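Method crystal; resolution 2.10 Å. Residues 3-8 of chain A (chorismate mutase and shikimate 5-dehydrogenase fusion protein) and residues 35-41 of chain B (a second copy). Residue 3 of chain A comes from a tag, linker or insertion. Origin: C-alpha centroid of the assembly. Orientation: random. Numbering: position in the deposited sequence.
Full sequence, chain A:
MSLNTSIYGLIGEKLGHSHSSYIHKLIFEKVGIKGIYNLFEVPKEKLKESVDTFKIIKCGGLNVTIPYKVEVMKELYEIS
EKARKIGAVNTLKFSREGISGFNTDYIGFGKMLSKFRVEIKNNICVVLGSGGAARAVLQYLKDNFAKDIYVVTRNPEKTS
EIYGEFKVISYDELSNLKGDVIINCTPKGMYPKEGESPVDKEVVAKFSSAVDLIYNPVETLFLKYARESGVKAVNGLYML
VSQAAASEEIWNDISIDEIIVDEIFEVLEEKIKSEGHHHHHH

Chain A (3-8) LNTSIY
Chain B, residues 35-41: GIYNLFE

Both stretches are extended. In chain B, residues 35-41 form a strand whose phi/psi values run from -160/-180 at Gly B35 through -135/160 at Ile B36, -128/115 at Tyr B37, -109/156 at Asn B38 and -82/118 at Leu B39 to -111/116 at Phe B40 and -87/114 at Glu B41. In chain A, Asn A4 (-55/147) and Thr A5 (-89/129) lead into a strand at Ser A6 (-61/131), Ile A7 (-101/122) and Tyr A8 (-126/172). The strand axes make an angle of 110° between their N-to-C directions (signed crossing -110°) and approach no closer than 9.5 Å. The nearest backbone match lies ahead of the chain A strand, where Asn A4 CA is 4.9 Å from Asn B38 CA. The contact buries 343 Å², both sides summed.

Four hydrogen bonds join the stretches where Asn A4 and Thr A5 meet the chain B strand, and each joins an asparagine side-chain amide to backbone of the other chain. Asn A4 (chi1 -81°, m; chi2 2°) has its CA-to-CB bond sideways, yet its amide reaches the neighbouring strand: Leu B39 N donates to Asn A4 OD1 at 2.8 Å (157° at the hydrogen), and Asn A4 ND2 donates to Leu B39 O at 3.0 Å (165°). Asn B38, with nearly the same conformation (chi1 -79°, m; chi2 -1°), answers in kind. Thr A5 N donates to Asn B38 OD1 at 2.8 Å (155°), and Asn B38 ND2 donates to Thr A5 O at 2.9 Å (171°). Each amide thus engages both the N and the O of a single residue, its donor and acceptor sitting on the same planar group and so able to meet both.

A water extends this polar patch. The water O lies 2.7 Å from Thr A5 OG1, to which it is hydrogen-bonded, and 3.2 Å from Asn B38 OD1, to which the water donates. The CA-to-CB bond of Thr A5 (chi1 -61°, m) points toward the chain B stretch, with OG1 3.7 Å from Ile B36 CG2.

Apolar packing continues from there. The CA-to-CB bond of Ile A7 (chi1 -58°, m; chi2 161°, t) also points toward the chain B stretch; its CG1 is 3.9 Å from CD1 of Ile B36 (chi1 56°, p; chi2 171°, t). Ile A7 CD1 reaches Phe B40 CE1 at 3.8 Å, meeting the ring at its edge, near the ring plane (Phe B40 chi1 -63°, m; chi2 -66°), and lies 3.6 Å from Asn B38 ND2. The CA-to-CB bonds of Ser A6 (chi1 -81°, m) and Tyr B37 (chi1 -176°, t; chi2 93°) point away.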

ATOM      1  N   LEU A   3      -2.464  11.434   8.119  1.00 50.79           N
ATOM      2  CA  LEU A   3      -1.153  10.639   8.234  1.00 50.74           C
ATOM      3  C   LEU A   3      -1.223   9.280   7.475  1.00 49.61           C
ATOM      4  O   LEU A   3      -1.884   8.347   7.940  1.00 49.25           O
ATOM      5  CB  LEU A   3      -0.839  10.351   9.690  1.00 51.23           C
ATOM      6  N   ASN A   4      -0.602   9.213   6.296  1.00 46.26           N
ATOM      7  CA  ASN A   4      -0.483   7.960   5.514  1.00 43.61           C
ATOM      8  C   ASN A   4       0.158   6.755   6.269  1.00 42.69           C
ATOM      9  O   ASN A   4       1.022   6.957   7.098  1.00 41.55           O
ATOM     10  CB  ASN A   4       0.318   8.240   4.243  1.00 42.23           C
ATOM     11  CG  ASN A   4      -0.512   8.860   3.157  1.00 43.78           C
ATOM     12  OD1 ASN A   4      -1.699   9.130   3.336  1.00 41.93           O
ATOM     13  ND2 ASN A   4       0.079   9.024   1.975  1.00 44.74           N
ATOM     14  N   THR A   5      -0.264   5.515   5.980  1.00 39.00           N
ATOM     15  CA  THR A   5       0.433   4.350   6.540  1.00 37.79           C
ATOM     16  C   THR A   5       1.548   4.011   5.544  1.00 35.20           C
ATOM     17  O   THR A   5       1.317   3.972   4.377  1.00 34.82           O
ATOM     18  CB  THR A   5      -0.526   3.146   6.721  1.00 37.39           C
ATOM     19  OG1 THR A   5      -1.552   3.534   7.622  1.00 41.61           O
ATOM     20  CG2 THR A   5       0.182   1.894   7.326  1.00 34.37           C
ATOM     21  N   SER A   6       2.769   3.868   5.989  1.00 34.94           N
ATOM     22  CA  SER A   6       3.848   3.453   5.114  1.00 36.30           C
ATOM     23  C   SER A   6       3.573   2.056   4.532  1.00 35.60           C
ATOM     24  O   SER A   6       3.226   1.183   5.267  1.00 35.66           O
ATOM     25  CB  SER A   6       5.127   3.396   5.925  1.00 37.59           C
ATOM     26  OG  SER A   6       5.640   4.702   6.036  1.00 37.96           O
ATOM     27  N   ILE A   7       3.712   1.894   3.207  1.00 35.09           N
ATOM     28  CA  ILE A   7       3.460   0.630   2.540  1.00 34.99           C
ATOM     29  C   ILE A   7       4.808  -0.091   2.232  1.00 35.49           C
ATOM     30  O   ILE A   7       5.648   0.435   1.526  1.00 36.23           O
ATOM     31  CB  ILE A   7       2.687   0.877   1.210  1.00 34.71           C
ATOM     32  CG1 ILE A   7       1.348   1.611   1.459  1.00 32.99           C
ATOM     33  CG2 ILE A   7       2.495  -0.460   0.447  1.00 33.82           C
ATOM     34  CD1 ILE A   7       0.817   2.252   0.235  1.00 36.20           C
ATOM     35  N   TYR A   8       5.004  -1.305   2.715  1.00 34.77           N
ATOM     36  CA  TYR A   8       6.256  -2.046   2.435  1.00 35.60           C
ATOM     37  C   TYR A   8       5.724  -3.365   1.868  1.00 35.96           C
ATOM     38  O   TYR A   8       4.494  -3.578   1.867  1.00 36.20           O
ATOM     39  CB  TYR A   8       6.989  -2.364   3.730  1.00 34.19           C
ATOM     40  CG  TYR A   8       7.336  -1.177   4.600  1.00 37.87           C
ATOM     41  CD1 TYR A   8       8.602  -0.613   4.558  1.00 34.96           C
ATOM     42  CD2 TYR A   8       6.430  -0.669   5.533  1.00 38.70           C
ATOM     43  CE1 TYR A   8       8.950   0.395   5.372  1.00 35.04           C
ATOM     44  CE2 TYR A   8       6.774   0.371   6.344  1.00 40.12           C
ATOM     45  CZ  TYR A   8       8.044   0.906   6.243  1.00 37.24           C
ATOM     46  OH  TYR A   8       8.436   1.928   7.055  1.00 35.40           O
TER
ATOM     47  N   GLY B  35      -7.807  -2.482   6.466  1.00 41.38           N
ATOM     48  CA  GLY B  35      -7.241  -1.778   5.335  1.00 37.90           C
ATOM     49  C   GLY B  35      -6.625  -0.503   5.820  1.00 37.30           C
ATOM     50  O   GLY B  35      -6.664  -0.180   7.000  1.00 36.22           O
ATOM     51  N   ILE B  36      -6.074   0.239   4.889  1.00 34.92           N
ATOM     52  CA  ILE B  36      -5.598   1.545   5.211  1.00 34.81           C
ATOM     53  C   ILE B  36      -6.088   2.407   4.086  1.00 34.85           C
ATOM     54  O   ILE B  36      -6.328   1.880   2.986  1.00 35.45           O
ATOM     55  CB  ILE B  36      -4.031   1.577   5.143  1.00 34.20           C
ATOM     56  CG1 ILE B  36      -3.590   1.119   3.784  1.00 30.27           C
ATOM     57  CG2 ILE B  36      -3.459   0.663   6.229  1.00 35.38           C
ATOM     58  CD1 ILE B  36      -2.006   1.319   3.503  1.00 37.35           C
ATOM     59  N   TYR B  37      -6.139   3.718   4.318  1.00 33.12           N
ATOM     60  CA  TYR B  37      -6.586   4.622   3.241  1.00 34.59           C
ATOM     61  C   TYR B  37      -5.463   5.678   3.153  1.00 34.29           C
ATOM     62  O   TYR B  37      -5.271   6.414   4.131  1.00 31.94           O
ATOM     63  CB  TYR B  37      -7.893   5.328   3.688  1.00 33.17           C
ATOM     64  CG  TYR B  37      -8.527   6.207   2.665  1.00 36.98           C
ATOM     65  CD1 TYR B  37      -9.517   5.719   1.821  1.00 35.40           C
ATOM     66  CD2 TYR B  37      -8.159   7.548   2.530  1.00 38.76           C
ATOM     67  CE1 TYR B  37     -10.094   6.533   0.864  1.00 34.56           C
ATOM     68  CE2 TYR B  37      -8.754   8.321   1.574  1.00 34.29           C
ATOM     69  CZ  TYR B  37      -9.700   7.817   0.766  1.00 34.52           C
ATOM     70  OH  TYR B  37     -10.281   8.620  -0.193  1.00 35.20           O
ATOM     71  N   ASN B  38      -4.730   5.744   2.048  1.00 35.10           N
ATOM     72  CA  ASN B  38      -3.661   6.779   1.968  1.00 37.50           C
ATOM     73  C   ASN B  38      -4.027   7.888   0.970  1.00 38.41           C
ATOM     74  O   ASN B  38      -4.776   7.650   0.059  1.00 37.44           O
ATOM     75  CB  ASN B  38      -2.306   6.195   1.479  1.00 37.41           C
ATOM     76  CG  ASN B  38      -1.524   5.454   2.593  1.00 37.54           C
ATOM     77  OD1 ASN B  38      -1.966   5.377   3.740  1.00 35.57           O
ATOM     78  ND2 ASN B  38      -0.321   4.979   2.255  1.00 33.07           N
ATOM     79  N   LEU B  39      -3.435   9.073   1.144  1.00 39.33           N
ATOM     80  CA  LEU B  39      -3.426  10.081   0.102  1.00 40.76           C
ATOM     81  C   LEU B  39      -2.311   9.841  -0.951  1.00 41.13           C
ATOM     82  O   LEU B  39      -1.144   9.844  -0.663  1.00 40.61           O
ATOM     83  CB  LEU B  39      -3.267  11.488   0.730  1.00 40.42           C
ATOM     84  CG  LEU B  39      -4.239  11.963   1.818  1.00 42.35           C
ATOM     85  CD1 LEU B  39      -4.192  13.516   1.868  1.00 44.19           C
ATOM     86  CD2 LEU B  39      -5.643  11.459   1.526  1.00 39.75           C
ATOM     87  N   PHE B  40      -2.668   9.635  -2.183  1.00 41.25           N
ATOM     88  CA  PHE B  40      -1.651   9.337  -3.157  1.00 41.67           C
ATOM     89  C   PHE B  40      -1.484  10.508  -4.177  1.00 42.83           C
ATOM     90  O   PHE B  40      -2.424  10.868  -4.960  1.00 39.79           O
ATOM     91  CB  PHE B  40      -2.017   8.053  -3.887  1.00 42.31           C
ATOM     92  CG  PHE B  40      -2.084   6.789  -3.008  1.00 39.17           C
ATOM     93  CD1 PHE B  40      -0.949   6.268  -2.407  1.00 37.36           C
ATOM     94  CD2 PHE B  40      -3.254   6.074  -2.914  1.00 36.66           C
ATOM     95  CE1 PHE B  40      -0.992   5.034  -1.673  1.00 33.15           C
ATOM     96  CE2 PHE B  40      -3.310   4.853  -2.222  1.00 33.20           C
ATOM     97  CZ  PHE B  40      -2.130   4.357  -1.576  1.00 31.97           C
ATOM     98  N   GLU B  41      -0.296  11.124  -4.168  1.00 44.22           N
ATOM     99  CA  GLU B  41      -0.038  12.231  -5.091  1.00 47.39           C
ATOM    100  C   GLU B  41       0.484  11.684  -6.428  1.00 48.48           C
ATOM    101  O   GLU B  41       1.560  11.091  -6.516  1.00 49.28           O
ATOM    102  CB  GLU B  41       0.861  13.318  -4.444  1.00 48.35           C
ATOM    103  CG  GLU B  41       0.136  14.034  -3.257  1.00 53.54           C
ATOM    104  CD  GLU B  41       0.787  15.378  -2.792  1.00 61.13           C
ATOM    105  OE1 GLU B  41       1.899  15.353  -2.207  1.00 64.21           O
ATOM    106  OE2 GLU B  41       0.160  16.464  -2.953  1.00 59.98           O
TER
HETATM  107  O   HOH W   1      -3.512   5.095   6.518  1.00 50.83           O